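Local structure of gamma-glutamyltranspeptidase (Ggt) (Helicobacter pylori 26695, 5BPK) at residues A64-G69 with A145-Y150; E185-Y190 with K195-K200; L203-Q206 with L210-Q213; I292-E297 with A347-I352; S327-D332 with S337-K342. The protein probably catalyses the hydrolysis and transfer of gamma-glutamyl groups from glutathione and related compounds, as a member of the N-terminal nucleophile hydrolases. One frame throughout, in Å; residues are numbered along the deposited sequence. Where two conformers were deposited one is given.

Interaction 1 of 5, residues A64-G69 with A145-Y150. With EDO (1,2-ethanediol), chain M.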
# COMPACT_ATOMS: atom_id res chain seq x y z
N ALA A 64 6.05 -12.80 12.34
CA ALA A 64 5.66 -11.50 12.89
C ALA A 64 4.73 -10.77 11.91
O ALA A 64 3.74 -10.18 12.33
CB ALA A 64 6.89 -10.64 13.17
N ALA A 65 5.05 -10.82 10.62
CA ALA A 65 4.24 -10.17 9.60
C ALA A 65 2.82 -10.74 9.54
O ALA A 65 1.85 -10.00 9.36
CB ALA A 65 4.92 -10.26 8.24
N VAL A 66 2.70 -12.05 9.71
CA VAL A 66 1.39 -12.69 9.73
C VAL A 66 0.58 -12.26 10.96
O VAL A 66 -0.60 -11.90 10.85
CB VAL A 66 1.53 -14.24 9.61
CG1 VAL A 66 0.18 -14.93 9.92
CG2 VAL A 66 2.05 -14.60 8.20
N ALA A 67 1.21 -12.25 12.13
CA ALA A 67 0.55 -11.79 13.35
C ALA A 67 0.05 -10.34 13.20
O ALA A 67 -1.09 -10.02 13.57
CB ALA A 67 1.47 -11.93 14.56
N ILE A 68 0.88 -9.48 12.62
CA ILE A 68 0.51 -8.09 12.38
C ILE A 68 -0.65 -7.93 11.40
O ILE A 68 -1.56 -7.14 11.66
CB ILE A 68 1.71 -7.24 11.93
CG1 ILE A 68 2.70 -7.09 13.09
CG2 ILE A 68 1.28 -5.88 11.41
CD1 ILE A 68 4.00 -6.43 12.72
N GLY A 69 -0.62 -8.69 10.31
CA GLY A 69 -1.69 -8.66 9.32
C GLY A 69 -3.05 -8.93 9.95
O GLY A 69 -4.03 -8.23 9.69
N ALA A 145 -0.38 -18.18 2.84
CA ALA A 145 0.65 -18.51 1.86
C ALA A 145 2.06 -18.21 2.37
O ALA A 145 2.96 -19.06 2.28
CB ALA A 145 0.40 -17.78 0.55
N MET A 146 2.27 -17.02 2.92
CA MET A 146 3.62 -16.71 3.41
C MET A 146 3.97 -17.53 4.66
O MET A 146 5.10 -17.99 4.79
CB MET A 146 3.88 -15.21 3.59
CG MET A 146 3.15 -14.50 4.68
SD MET A 146 3.72 -12.77 4.63
CE MET A 146 2.20 -11.91 4.28
N LEU A 147 3.01 -17.75 5.54
CA LEU A 147 3.27 -18.57 6.73
C LEU A 147 3.66 -19.99 6.34
O LEU A 147 4.65 -20.54 6.85
CB LEU A 147 2.03 -18.62 7.62
CG LEU A 147 2.28 -19.27 8.98
CD1 LEU A 147 3.34 -18.49 9.77
CD2 LEU A 147 0.98 -19.36 9.75
N LYS A 148 2.89 -20.59 5.44
CA LYS A 148 3.17 -21.96 5.00
C LYS A 148 4.54 -22.10 4.34
O LYS A 148 5.25 -23.06 4.62
CB LYS A 148 2.07 -22.48 4.07
CG LYS A 148 0.85 -22.95 4.81
CD LYS A 148 -0.12 -23.71 3.89
CE LYS A 148 -1.28 -24.31 4.68
NZ LYS A 148 -2.09 -25.27 3.87
N LYS A 149 4.91 -21.15 3.48
CA LYS A 149 6.16 -21.29 2.71
C LYS A 149 7.41 -20.92 3.51
O LYS A 149 8.46 -21.55 3.33
CB LYS A 149 6.09 -20.43 1.44
CG LYS A 149 7.07 -20.81 0.36
CD LYS A 149 6.67 -20.21 -0.98
CE LYS A 149 7.52 -20.75 -2.12
NZ LYS A 149 7.01 -20.30 -3.46
N TYR A 150 7.30 -19.92 4.38
CA TYR A 150 8.47 -19.31 5.02
C TYR A 150 8.41 -19.10 6.53
O TYR A 150 9.40 -18.69 7.11
CB TYR A 150 8.78 -17.96 4.36
CG TYR A 150 9.08 -18.02 2.88
CD1 TYR A 150 10.17 -18.74 2.40
CD2 TYR A 150 8.28 -17.34 1.96
CE1 TYR A 150 10.45 -18.80 1.04
CE2 TYR A 150 8.56 -17.39 0.59
CZ TYR A 150 9.64 -18.13 0.14
OH TYR A 150 9.93 -18.19 -1.21
C1 EDO M . 1.05 -21.00 -0.99
O1 EDO M . 1.18 -20.53 -2.34
C2 EDO M . 2.38 -20.82 -0.26
O2 EDO M . 2.38 -21.58 0.96
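Val66 meets Met146 and Leu147 through a single methyl group, CG2, which reaches the point where the side chains of the two consecutive residues leave their helix. Just before that point, Ala145 faces an ethanediol instead of helix 61-75: its carbonyl O accepts a hydrogen bond from O2 of this molecule, which is probably from the crystallisation liquor and is also held by Trp263 NE1. Met146 makes the closest approach, its CG lying 3.7 Å from Val66 CG2. With chi1 at 69°, that CG stands between the backbone N and the carbonyl carbon of its own residue, a crowded position in a helix, and the extended next torsion carries SD onward. The methionine and valine side chains run past one another in opposite directions, flank against flank rather than end to end. Leu147 follows at a looser distance, its CB 4.1 Å from Val66 CG2, and here the side chains cross at about a right angle. Leu147 CG stands anti to the backbone N (chi1 -171°), and the side chain goes on to Leu155 and Leu158 of helix 155-168; Leu158 also packs on Val66. Lys148 has its CB beside the same ethanediol. Lys149 lays CG 3.6 Å above the centre of one face of the Tyr150 ring. Tyr150, at the far end, packs on Ile62 and meets Trp263 edge-to-face. The other chain of the enzyme packs on helix 61-75, with its Val14 on Ala65. The contact is thus apolar packing between helices 61-75 and 139-150, consistent with the helical layers of the N-terminal nucleophile hydrolase fold.

Interaction 2 of 5, residues E185-Y190 with K195-K200. With EDO (1,2-ethanediol), chain G.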
# COMPACT_ATOMS: atom_id res chain seq x y z
N GLU A 185 -21.83 8.42 7.22
CA GLU A 185 -22.92 8.43 6.23
C GLU A 185 -22.81 7.26 5.24
O GLU A 185 -23.82 6.78 4.73
CB GLU A 185 -22.98 9.76 5.49
CG GLU A 185 -23.71 10.86 6.25
CD GLU A 185 -22.96 11.32 7.47
OE1 GLU A 185 -23.58 11.45 8.55
OE2 GLU A 185 -21.73 11.55 7.34
N ARG A 186 -21.59 6.81 4.98
CA ARG A 186 -21.37 5.65 4.13
C ARG A 186 -21.85 4.38 4.84
O ARG A 186 -22.56 3.58 4.25
CB ARG A 186 -19.89 5.52 3.75
CG ARG A 186 -19.34 6.76 3.04
CD ARG A 186 -17.86 6.59 2.69
NE ARG A 186 -17.70 5.58 1.65
CZ ARG A 186 -16.74 4.65 1.61
NH1 ARG A 186 -15.82 4.55 2.57
NH2 ARG A 186 -16.72 3.81 0.60
N PHE A 187 -21.47 4.22 6.11
CA PHE A 187 -21.89 3.06 6.91
C PHE A 187 -23.41 2.95 6.96
O PHE A 187 -23.96 1.86 6.91
CB PHE A 187 -21.42 3.17 8.36
CG PHE A 187 -19.94 3.05 8.57
CD1 PHE A 187 -19.17 2.11 7.89
CD2 PHE A 187 -19.33 3.81 9.54
CE1 PHE A 187 -17.82 2.00 8.15
CE2 PHE A 187 -17.98 3.70 9.80
CZ PHE A 187 -17.23 2.79 9.11
N LEU A 188 -24.07 4.10 7.07
CA LEU A 188 -25.53 4.12 7.24
C LEU A 188 -26.29 3.65 6.00
O LEU A 188 -27.50 3.43 6.07
CB LEU A 188 -26.00 5.52 7.69
CG LEU A 188 -25.75 5.86 9.16
CD1 LEU A 188 -25.82 7.35 9.40
CD2 LEU A 188 -26.74 5.12 10.08
N LYS A 189 -25.59 3.49 4.88
CA LYS A 189 -26.18 2.90 3.69
C LYS A 189 -26.39 1.38 3.76
O LYS A 189 -27.13 0.82 2.95
CB LYS A 189 -25.34 3.20 2.45
CG LYS A 189 -25.21 4.67 2.11
CD LYS A 189 -24.35 4.84 0.87
CE LYS A 189 -24.12 6.27 0.51
NZ LYS A 189 -23.54 6.36 -0.88
N TYR A 190 -25.72 0.71 4.72
CA TYR A 190 -25.66 -0.76 4.77
C TYR A 190 -26.09 -1.28 6.13
O TYR A 190 -25.54 -0.90 7.16
CB TYR A 190 -24.23 -1.24 4.40
CG TYR A 190 -23.84 -0.60 3.10
CD1 TYR A 190 -24.49 -0.94 1.92
CD2 TYR A 190 -22.90 0.42 3.07
CE1 TYR A 190 -24.19 -0.31 0.74
CE2 TYR A 190 -22.60 1.06 1.89
CZ TYR A 190 -23.24 0.70 0.74
OH TYR A 190 -22.94 1.36 -0.43
N LYS A 195 -24.78 -2.47 12.09
CA LYS A 195 -24.62 -3.36 13.24
C LYS A 195 -23.25 -3.21 13.89
O LYS A 195 -23.13 -3.17 15.12
CB LYS A 195 -24.81 -4.83 12.83
CG LYS A 195 -26.19 -5.16 12.29
CD LYS A 195 -26.33 -6.65 11.98
CE LYS A 195 -27.68 -6.98 11.34
NZ LYS A 195 -27.81 -8.42 10.96
N TYR A 196 -22.22 -3.12 13.06
CA TYR A 196 -20.84 -3.24 13.53
C TYR A 196 -20.17 -1.92 13.90
O TYR A 196 -19.24 -1.91 14.72
CB TYR A 196 -19.98 -3.92 12.47
CG TYR A 196 -20.42 -5.32 12.11
CD1 TYR A 196 -20.66 -6.28 13.10
CD2 TYR A 196 -20.55 -5.70 10.77
CE1 TYR A 196 -21.04 -7.56 12.77
CE2 TYR A 196 -20.94 -6.98 10.43
CZ TYR A 196 -21.16 -7.92 11.44
OH TYR A 196 -21.52 -9.18 11.11
N PHE A 197 -20.59 -0.82 13.29
CA PHE A 197 -19.88 0.46 13.46
C PHE A 197 -20.67 1.53 14.20
O PHE A 197 -20.30 2.70 14.19
CB PHE A 197 -19.35 0.92 12.10
CG PHE A 197 -18.29 0.02 11.57
CD1 PHE A 197 -17.00 0.08 12.08
CD2 PHE A 197 -18.60 -0.97 10.65
CE1 PHE A 197 -16.02 -0.78 11.63
CE2 PHE A 197 -17.62 -1.86 10.21
CZ PHE A 197 -16.33 -1.76 10.70
N PHE A 198 -21.75 1.11 14.86
CA PHE A 198 -22.51 1.94 15.77
C PHE A 198 -22.78 1.16 17.05
O PHE A 198 -22.81 -0.08 17.04
CB PHE A 198 -23.83 2.37 15.12
CG PHE A 198 -23.64 3.25 13.91
CD1 PHE A 198 -23.55 4.63 14.04
CD2 PHE A 198 -23.50 2.69 12.65
CE1 PHE A 198 -23.35 5.44 12.92
CE2 PHE A 198 -23.29 3.50 11.53
CZ PHE A 198 -23.22 4.87 11.67
N LYS A 199 -22.96 1.90 18.14
CA LYS A 199 -23.37 1.34 19.43
C LYS A 199 -24.88 1.17 19.46
O LYS A 199 -25.58 1.65 18.57
CB LYS A 199 -22.96 2.27 20.58
CG LYS A 199 -21.49 2.49 20.73
CD LYS A 199 -21.14 3.35 21.96
CE LYS A 199 -21.79 4.72 21.93
NZ LYS A 199 -21.18 5.67 22.90
N LYS A 200 -25.38 0.50 20.50
CA LYS A 200 -26.82 0.32 20.72
C LYS A 200 -27.59 1.63 20.51
O LYS A 200 -27.16 2.68 20.98
CB LYS A 200 -27.07 -0.21 22.14
CG LYS A 200 -28.52 -0.42 22.52
CD LYS A 200 -28.64 -1.09 23.90
C1 EDO G . -19.91 6.26 13.01
O1 EDO G . -20.56 7.48 13.40
C2 EDO G . -19.12 5.73 14.20
O2 EDO G . -19.98 5.14 15.16
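Phe187 lies almost flat against Phe197, and its CB fits beside Phe198, so one aromatic residue fills the angle between two others. The first pair is an offset stack, with centroids 4.6 Å apart and planes only 5° from parallel. The slip between the rings brings CB of Phe197, rather than the middle of its ring, over the centre of Phe187: this CH-pi contact measures 3.9 Å from Phe197 CB to the centroid of the Phe187 ring and lies 13° off the normal. The Phe197 ring in turn receives the CE1 side of Phe187, offset toward its rim. Phe198 fills the second hollow, the notch between Phe187 and Leu188. Its CE2 comes obliquely to within 3.7 Å of Phe187 CB, and its CZ lies 3.7 Å from Leu188 CG, with Leu188 CD2 closing over the same corner. In Leu188 chi1 is -77°, which sets CG beside the backbone N and brings the branch round to Phe198. An ethanediol lies alongside: its C1 sits at the edge of the Phe187 ring, while its O2 donates to Phe197 O at 2.6 Å. A type I turn from Phe187 to Tyr190 leads from helix 174-187 into helix 191-196. Leu180 backs both Phe187 and Phe197, and Tyr24 of the other chain meets Phe187 edge-to-face. Charges stay at the periphery, where Arg186 and Lys189 both form salt bridges with Asp129. Cohesion between the end of 185-190 and the chain leaving helix 191-196 therefore comes from aromatic overlap and burial of carbon surface, with the polar ties placed around it.

Interaction 3 of 5, residues L203-Q206 with L210-Q213. With EDO (1,2-ethanediol), chain G.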
# COMPACT_ATOMS: atom_id res chain seq x y z
N LEU A 203 -25.97 4.64 17.85
CA LEU A 203 -25.25 5.81 18.31
C LEU A 203 -23.79 5.74 17.87
O LEU A 203 -23.22 4.65 17.74
CB LEU A 203 -25.37 5.96 19.83
CG LEU A 203 -26.79 6.13 20.38
CD1 LEU A 203 -26.73 6.39 21.88
CD2 LEU A 203 -27.57 7.25 19.66
N ASP A 204 -23.19 6.91 17.62
CA ASP A 204 -21.80 6.98 17.16
C ASP A 204 -20.83 6.48 18.23
O ASP A 204 -20.99 6.82 19.40
CB ASP A 204 -21.40 8.42 16.81
CG ASP A 204 -22.19 8.99 15.65
OD1 ASP A 204 -22.78 8.22 14.87
OD2 ASP A 204 -22.21 10.24 15.51
N TYR A 205 -19.82 5.71 17.81
CA TYR A 205 -18.68 5.40 18.67
C TYR A 205 -17.86 6.67 18.88
O TYR A 205 -17.65 7.44 17.94
CB TYR A 205 -17.80 4.29 18.07
CG TYR A 205 -18.31 2.91 18.38
CD1 TYR A 205 -18.13 2.35 19.64
CD2 TYR A 205 -18.97 2.15 17.42
CE1 TYR A 205 -18.60 1.09 19.94
CE2 TYR A 205 -19.45 0.89 17.71
CZ TYR A 205 -19.26 0.36 18.97
OH TYR A 205 -19.73 -0.89 19.27
N GLN A 206 -17.43 6.87 20.12
CA GLN A 206 -16.69 8.06 20.54
C GLN A 206 -15.34 7.66 21.10
O GLN A 206 -15.11 6.50 21.46
CB GLN A 206 -17.47 8.81 21.62
CG GLN A 206 -18.88 9.21 21.21
CD GLN A 206 -18.91 10.24 20.11
OE1 GLN A 206 -17.89 10.85 19.77
NE2 GLN A 206 -20.10 10.47 19.54
N LEU A 210 -15.20 1.32 24.30
CA LEU A 210 -14.75 -0.04 24.02
C LEU A 210 -15.42 -0.54 22.74
O LEU A 210 -16.65 -0.58 22.64
CB LEU A 210 -15.08 -0.97 25.19
CG LEU A 210 -14.42 -2.34 25.14
CD1 LEU A 210 -12.92 -2.23 25.34
CD2 LEU A 210 -15.03 -3.28 26.17
N PHE A 211 -14.59 -0.90 21.76
CA PHE A 211 -15.04 -1.39 20.46
C PHE A 211 -14.81 -2.90 20.42
O PHE A 211 -13.67 -3.36 20.36
CB PHE A 211 -14.26 -0.69 19.35
CG PHE A 211 -14.77 -0.99 17.98
CD1 PHE A 211 -16.07 -0.66 17.63
CD2 PHE A 211 -13.97 -1.60 17.04
CE1 PHE A 211 -16.56 -0.94 16.37
CE2 PHE A 211 -14.46 -1.87 15.77
CZ PHE A 211 -15.75 -1.54 15.44
N VAL A 212 -15.91 -3.66 20.47
CA VAL A 212 -15.90 -5.11 20.50
C VAL A 212 -16.43 -5.62 19.17
O VAL A 212 -17.39 -5.07 18.63
CB VAL A 212 -16.78 -5.65 21.66
CG1 VAL A 212 -16.82 -7.16 21.66
CG2 VAL A 212 -16.25 -5.11 22.99
N GLN A 213 -15.80 -6.67 18.64
CA GLN A 213 -16.13 -7.20 17.32
C GLN A 213 -16.37 -8.70 17.36
O GLN A 213 -15.54 -9.51 16.93
CB GLN A 213 -15.03 -6.85 16.32
CG GLN A 213 -14.91 -5.36 16.10
CD GLN A 213 -13.79 -4.99 15.14
OE1 GLN A 213 -14.02 -4.82 13.94
NE2 GLN A 213 -12.58 -4.87 15.68
C1 EDO G . -19.91 6.26 13.01
O1 EDO G . -20.56 7.48 13.40
C2 EDO G . -19.12 5.73 14.20
O2 EDO G . -19.98 5.14 15.16
O HOH W 1 -18.39 -2.41 21.13
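Tyr205 presents one face of its ring to the edge of Phe211, a T-shaped pair with centroids 5.0 Å apart and planes at 90°. Along the tyrosine, CB starts near O2 of an ethanediol, which lies at the ring edge and is held by the backbone beneath: Tyr205 N donates to it at 2.7 Å along a nearly straight bond (164°). CD2 passes between this oxygen and Phe211 CD1. Farther out, CE2 is 3.7 Å from both CD1 and CE1 of Phe211, whereas CE1, across the ring, comes obliquely to Leu210 O. CZ makes the closest ring contact, 3.6 Å from Phe211 CD1, which hangs over the rim of the face and not its centre. Phe211 has CG anti to its backbone N, with chi1 at -172°, and this swings the ring edge toward the tyrosine. At the tip, Tyr205 OH is 2.8 Å from a water; the same water donates to Leu210 O and accepts from Val212 N, tying the hydroxyl to the backbone of the second segment. The other ethanediol oxygen, O1, donates to Asp204 OD1 at 2.8 Å, and that carboxylate also forms a salt bridge with Arg184. Strand 203-204 pairs antiparallel with strand 198-199, strand 210-211 pairs with 170-171, and Gln213 occupies the N-cap position of helix 214-226, so the aromatic pair bridges two small two-stranded sheets just ahead of that helix.

Interaction 4 of 5, residues I292-E297 with A347-I352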
# COMPACT_ATOMS: atom_id res chain seq x y z
N ILE A 292 12.03 6.17 -11.65
CA ILE A 292 12.26 7.55 -11.19
C ILE A 292 13.66 7.67 -10.56
O ILE A 292 14.42 8.60 -10.84
CB ILE A 292 11.15 8.02 -10.23
CG1 ILE A 292 9.81 8.13 -10.97
CG2 ILE A 292 11.48 9.37 -9.64
CD1 ILE A 292 8.59 8.10 -10.06
N LEU A 293 14.01 6.71 -9.72
CA LEU A 293 15.38 6.60 -9.20
C LEU A 293 16.42 6.54 -10.32
O LEU A 293 17.47 7.18 -10.22
CB LEU A 293 15.52 5.39 -8.27
CG LEU A 293 14.88 5.55 -6.87
CD1 LEU A 293 14.91 4.25 -6.07
CD2 LEU A 293 15.53 6.68 -6.06
N ASN A 294 16.15 5.76 -11.36
CA ASN A 294 17.07 5.67 -12.50
C ASN A 294 17.31 7.03 -13.11
O ASN A 294 18.44 7.34 -13.47
CB ASN A 294 16.58 4.74 -13.62
CG ASN A 294 16.67 3.26 -13.28
OD1 ASN A 294 17.41 2.84 -12.39
ND2 ASN A 294 15.93 2.45 -14.04
N VAL A 295 16.25 7.83 -13.28
CA VAL A 295 16.40 9.17 -13.86
C VAL A 295 17.28 10.01 -12.93
O VAL A 295 18.26 10.64 -13.37
CB VAL A 295 15.04 9.89 -14.09
CG1 VAL A 295 15.25 11.31 -14.63
CG2 VAL A 295 14.17 9.10 -15.06
N MET A 296 16.94 10.00 -11.64
CA MET A 296 17.64 10.78 -10.61
C MET A 296 19.13 10.41 -10.50
O MET A 296 19.97 11.26 -10.18
CB MET A 296 16.96 10.55 -9.26
CG MET A 296 15.57 11.19 -9.18
SD MET A 296 14.58 10.64 -7.77
CE MET A 296 15.71 10.94 -6.39
N GLU A 297 19.44 9.14 -10.76
CA GLU A 297 20.82 8.63 -10.63
C GLU A 297 21.80 9.38 -11.54
O GLU A 297 23.02 9.40 -11.26
CB GLU A 297 20.87 7.13 -10.95
CG GLU A 297 22.09 6.42 -10.41
CD GLU A 297 22.12 4.92 -10.73
OE1 GLU A 297 21.67 4.50 -11.82
OE2 GLU A 297 22.63 4.16 -9.89
N ALA A 347 18.97 3.13 -19.90
CA ALA A 347 19.09 3.94 -21.12
C ALA A 347 17.84 4.79 -21.36
O ALA A 347 17.94 5.94 -21.81
CB ALA A 347 19.39 3.05 -22.35
N TYR A 348 16.67 4.24 -21.08
CA TYR A 348 15.42 5.00 -21.15
C TYR A 348 15.43 6.15 -20.13
O TYR A 348 15.03 7.27 -20.43
CB TYR A 348 14.22 4.06 -20.92
CG TYR A 348 12.86 4.76 -20.92
CD1 TYR A 348 12.50 5.62 -21.95
CD2 TYR A 348 11.94 4.53 -19.91
CE1 TYR A 348 11.27 6.25 -21.95
CE2 TYR A 348 10.70 5.15 -19.90
CZ TYR A 348 10.37 6.01 -20.92
OH TYR A 348 9.16 6.64 -20.93
N ALA A 349 15.86 5.84 -18.92
CA ALA A 349 15.96 6.84 -17.86
C ALA A 349 16.92 7.96 -18.25
O ALA A 349 16.67 9.13 -17.96
CB ALA A 349 16.41 6.20 -16.55
N LYS A 350 18.02 7.60 -18.90
CA LYS A 350 19.00 8.58 -19.38
C LYS A 350 18.36 9.51 -20.42
O LYS A 350 18.57 10.73 -20.38
CB LYS A 350 20.27 7.88 -19.91
CG LYS A 350 21.31 8.79 -20.59
CD LYS A 350 21.77 9.97 -19.74
CE LYS A 350 22.97 10.68 -20.39
NZ LYS A 350 23.20 12.05 -19.87
N LYS A 351 17.58 8.94 -21.34
CA LYS A 351 16.84 9.73 -22.34
C LYS A 351 15.88 10.72 -21.68
O LYS A 351 15.78 11.88 -22.09
CB LYS A 351 16.08 8.82 -23.30
CG LYS A 351 16.98 8.16 -24.33
CD LYS A 351 16.23 7.25 -25.29
CE LYS A 351 17.22 6.40 -26.10
NZ LYS A 351 16.58 5.59 -27.16
N ILE A 352 15.18 10.27 -20.64
CA ILE A 352 14.32 11.15 -19.87
C ILE A 352 15.15 12.26 -19.21
O ILE A 352 14.84 13.45 -19.37
CB ILE A 352 13.54 10.38 -18.77
CG1 ILE A 352 12.59 9.34 -19.38
CG2 ILE A 352 12.75 11.38 -17.90
CD1 ILE A 352 11.93 8.40 -18.35
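Two flat groups flank the place where Asn294 and Val295 pack on Ala349 and Ile352: the Tyr348 ring and the Asn294 carboxamide. One face of the Tyr348 ring carries Ile352 CD1, 3.8 Å above the plane and offset toward the rim, a neighbouring-turn contact within helix 346-354. The Asn294 carboxamide is engaged at its oxygen, where OD1 accepts from Lys346 NZ, and more weakly at its nitrogen, where ND2 donates to Ile344 O. The motif is a helix-helix crossing: the axes of 292-296 and 347-352 approach to 8.2 Å at a signed angle of -61°. A small residue sits at the crossing and allows this closeness. Ala349 presses CB against CB of Asn294 at 3.3 Å, a tight contact, and the backbones come so near that the CA atoms of Val295 and Ala349 are only 4.6 Å apart. Ala349 CB also reaches the backbone Val295 N, at 3.7 Å. Val295 flanks the alanine: its CG2 stands anti to the carbonyl carbon and extends over Ala349 O. Ala318 of helix 309-329 backs Val295, and Gln321 of the same helix touches Ile352, so a third helix lines one border of the crossing. Lys346 also forms a salt bridge with Glu297, a second tie between the two elements. The side chains of Val295 and Ile352 cross at about a right angle, with Ile352 CG2 lying 3.9 Å from Val295 CG2 and 4.1 Å from Val295 CG1.

Interaction 5 of 5, residues S327-D332 with S337-K342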
# COMPACT_ATOMS: atom_id res chain seq x y z
N SER A 327 -0.22 5.50 -17.10
CA SER A 327 -1.58 5.63 -17.62
C SER A 327 -1.87 4.78 -18.88
O SER A 327 -3.03 4.51 -19.18
CB SER A 327 -1.89 7.11 -17.93
OG SER A 327 -1.25 7.53 -19.12
N VAL A 328 -0.81 4.40 -19.59
CA VAL A 328 -0.91 3.62 -20.82
C VAL A 328 -0.43 2.19 -20.65
O VAL A 328 -1.10 1.24 -21.08
CB VAL A 328 -0.09 4.28 -21.95
CG1 VAL A 328 -0.12 3.42 -23.19
CG2 VAL A 328 -0.62 5.68 -22.24
N TYR A 329 0.73 2.02 -20.03
CA TYR A 329 1.46 0.73 -20.06
C TYR A 329 1.15 -0.26 -18.95
O TYR A 329 1.48 -1.44 -19.09
CB TYR A 329 2.96 0.98 -20.10
CG TYR A 329 3.42 1.77 -21.30
CD1 TYR A 329 3.27 1.28 -22.60
CD2 TYR A 329 4.05 3.00 -21.14
CE1 TYR A 329 3.71 2.02 -23.70
CE2 TYR A 329 4.48 3.73 -22.21
CZ TYR A 329 4.31 3.24 -23.49
OH TYR A 329 4.76 4.00 -24.55
N MET A 330 0.53 0.19 -17.86
CA MET A 330 0.46 -0.63 -16.66
C MET A 330 -0.92 -1.26 -16.39
O MET A 330 -1.97 -0.61 -16.51
CB MET A 330 0.94 0.18 -15.45
CG MET A 330 2.33 0.79 -15.66
SD MET A 330 3.71 -0.37 -15.93
CE MET A 330 3.72 -1.30 -14.40
N GLY A 331 -0.88 -2.54 -16.06
CA GLY A 331 -2.06 -3.34 -15.69
C GLY A 331 -1.58 -4.70 -15.21
O GLY A 331 -0.38 -4.93 -15.05
N ASP A 332 -2.53 -5.60 -14.98
CA ASP A 332 -2.22 -6.98 -14.59
C ASP A 332 -1.56 -7.71 -15.78
O ASP A 332 -2.21 -7.96 -16.79
CB ASP A 332 -3.52 -7.68 -14.18
CG ASP A 332 -3.33 -9.09 -13.67
OD1 ASP A 332 -2.21 -9.66 -13.75
OD2 ASP A 332 -4.34 -9.65 -13.18
N SER A 337 0.12 -6.98 -21.84
CA SER A 337 1.57 -6.92 -21.95
C SER A 337 2.08 -5.66 -21.26
O SER A 337 1.71 -4.55 -21.65
CB SER A 337 1.99 -6.91 -23.42
OG SER A 337 1.73 -8.17 -24.02
N VAL A 338 2.93 -5.83 -20.26
CA VAL A 338 3.45 -4.71 -19.48
C VAL A 338 4.96 -4.64 -19.68
O VAL A 338 5.68 -5.59 -19.35
CB VAL A 338 3.14 -4.86 -17.97
CG1 VAL A 338 3.65 -3.62 -17.21
CG2 VAL A 338 1.65 -5.07 -17.76
N PRO A 339 5.45 -3.52 -20.26
CA PRO A 339 6.87 -3.42 -20.63
C PRO A 339 7.76 -3.02 -19.45
O PRO A 339 8.47 -2.01 -19.50
CB PRO A 339 6.85 -2.35 -21.72
CG PRO A 339 5.73 -1.45 -21.31
CD PRO A 339 4.68 -2.39 -20.80
N VAL A 340 7.76 -3.85 -18.41
CA VAL A 340 8.48 -3.52 -17.18
C VAL A 340 9.96 -3.31 -17.49
O VAL A 340 10.54 -2.32 -17.07
CB VAL A 340 8.32 -4.62 -16.10
CG1 VAL A 340 9.24 -4.33 -14.89
CG2 VAL A 340 6.86 -4.74 -15.66
N ASP A 341 10.54 -4.24 -18.24
CA ASP A 341 11.97 -4.20 -18.56
C ASP A 341 12.36 -2.92 -19.30
O ASP A 341 13.43 -2.38 -19.07
CB ASP A 341 12.40 -5.43 -19.37
CG ASP A 341 12.52 -6.69 -18.51
OD1 ASP A 341 12.48 -6.60 -17.26
OD2 ASP A 341 12.67 -7.78 -19.09
N LYS A 342 11.49 -2.45 -20.20
CA LYS A 342 11.76 -1.19 -20.92
C LYS A 342 11.64 0.02 -19.99
O LYS A 342 12.44 0.95 -20.08
CB LYS A 342 10.83 -1.03 -22.13
CG LYS A 342 11.09 -2.02 -23.26
CD LYS A 342 10.07 -1.88 -24.37
CE LYS A 342 10.29 -2.90 -25.47
NZ LYS A 342 9.31 -2.70 -26.58
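Val338 puts its two methyl groups against the backbone of the opposite segment, one on each of two carbonyl oxygens. CG1 lies 3.6 Å from Tyr329 O, while CG2 lies 3.4 Å from Gly331 O. The branches are spread this way because chi1 is -177°, with CG1 anti to the backbone N and CG2 anti to the carbonyl carbon. Tyr329 O is buried by this contact without finding a hydrogen-bond partner; besides Val338 it has Pro339 CD at 3.8 Å. Pro339 also lies across the root of the tyrosine: its CD is 3.8 Å from Tyr329 CB, and its CG approaches the ring obliquely near CD1. Met330 offers SD and CE to Val338 CG1, but this arrangement belongs to one of two deposited conformers and is doubtful in detail. The chain at Pro339 makes an inverse gamma turn, closed by a weak bond from Val340 N to Val338 O, and the same proline occupies the N-cap position of helix 340-343. The turn thus swings the chain from the extended stretch of Ser337 and Val338 into the helix, with the pyrrolidine ring left against Tyr329. Farther out, Leu374 covers both Tyr329 and Pro339, and Thr287 of helix 285-296 lies behind Met330 and Val340. Beyond Gly331, Asp332 is held by two backbone N-H groups: OD1 accepts from Asp334 N and OD2 from the backbone N of Arg69 in the other chain.

Interactions 1 and 4 are buried helix-helix contacts made by carbon atoms, of aliphatic side chains, a methionine and the CB of an asparagine. Interaction 2 is buried too, chiefly through three phenylalanines; interactions 2 and 4 lie farther from the chain centre than interaction 1. Interactions 3 and 5 are only partly buried and bring backbone carbonyls, and in interaction 3 a water, into play. Interactions 2 and 3 adjoin, centres about 10 Å apart: paired strands 198-199 and 203-204 link them, and they share one ethanediol. On the opposite side of the chain's centre, interaction 5 is nested inside the loop closed by interaction 4; the two touch at Tyr348 and Lys342. Interaction 1 touches none of the others.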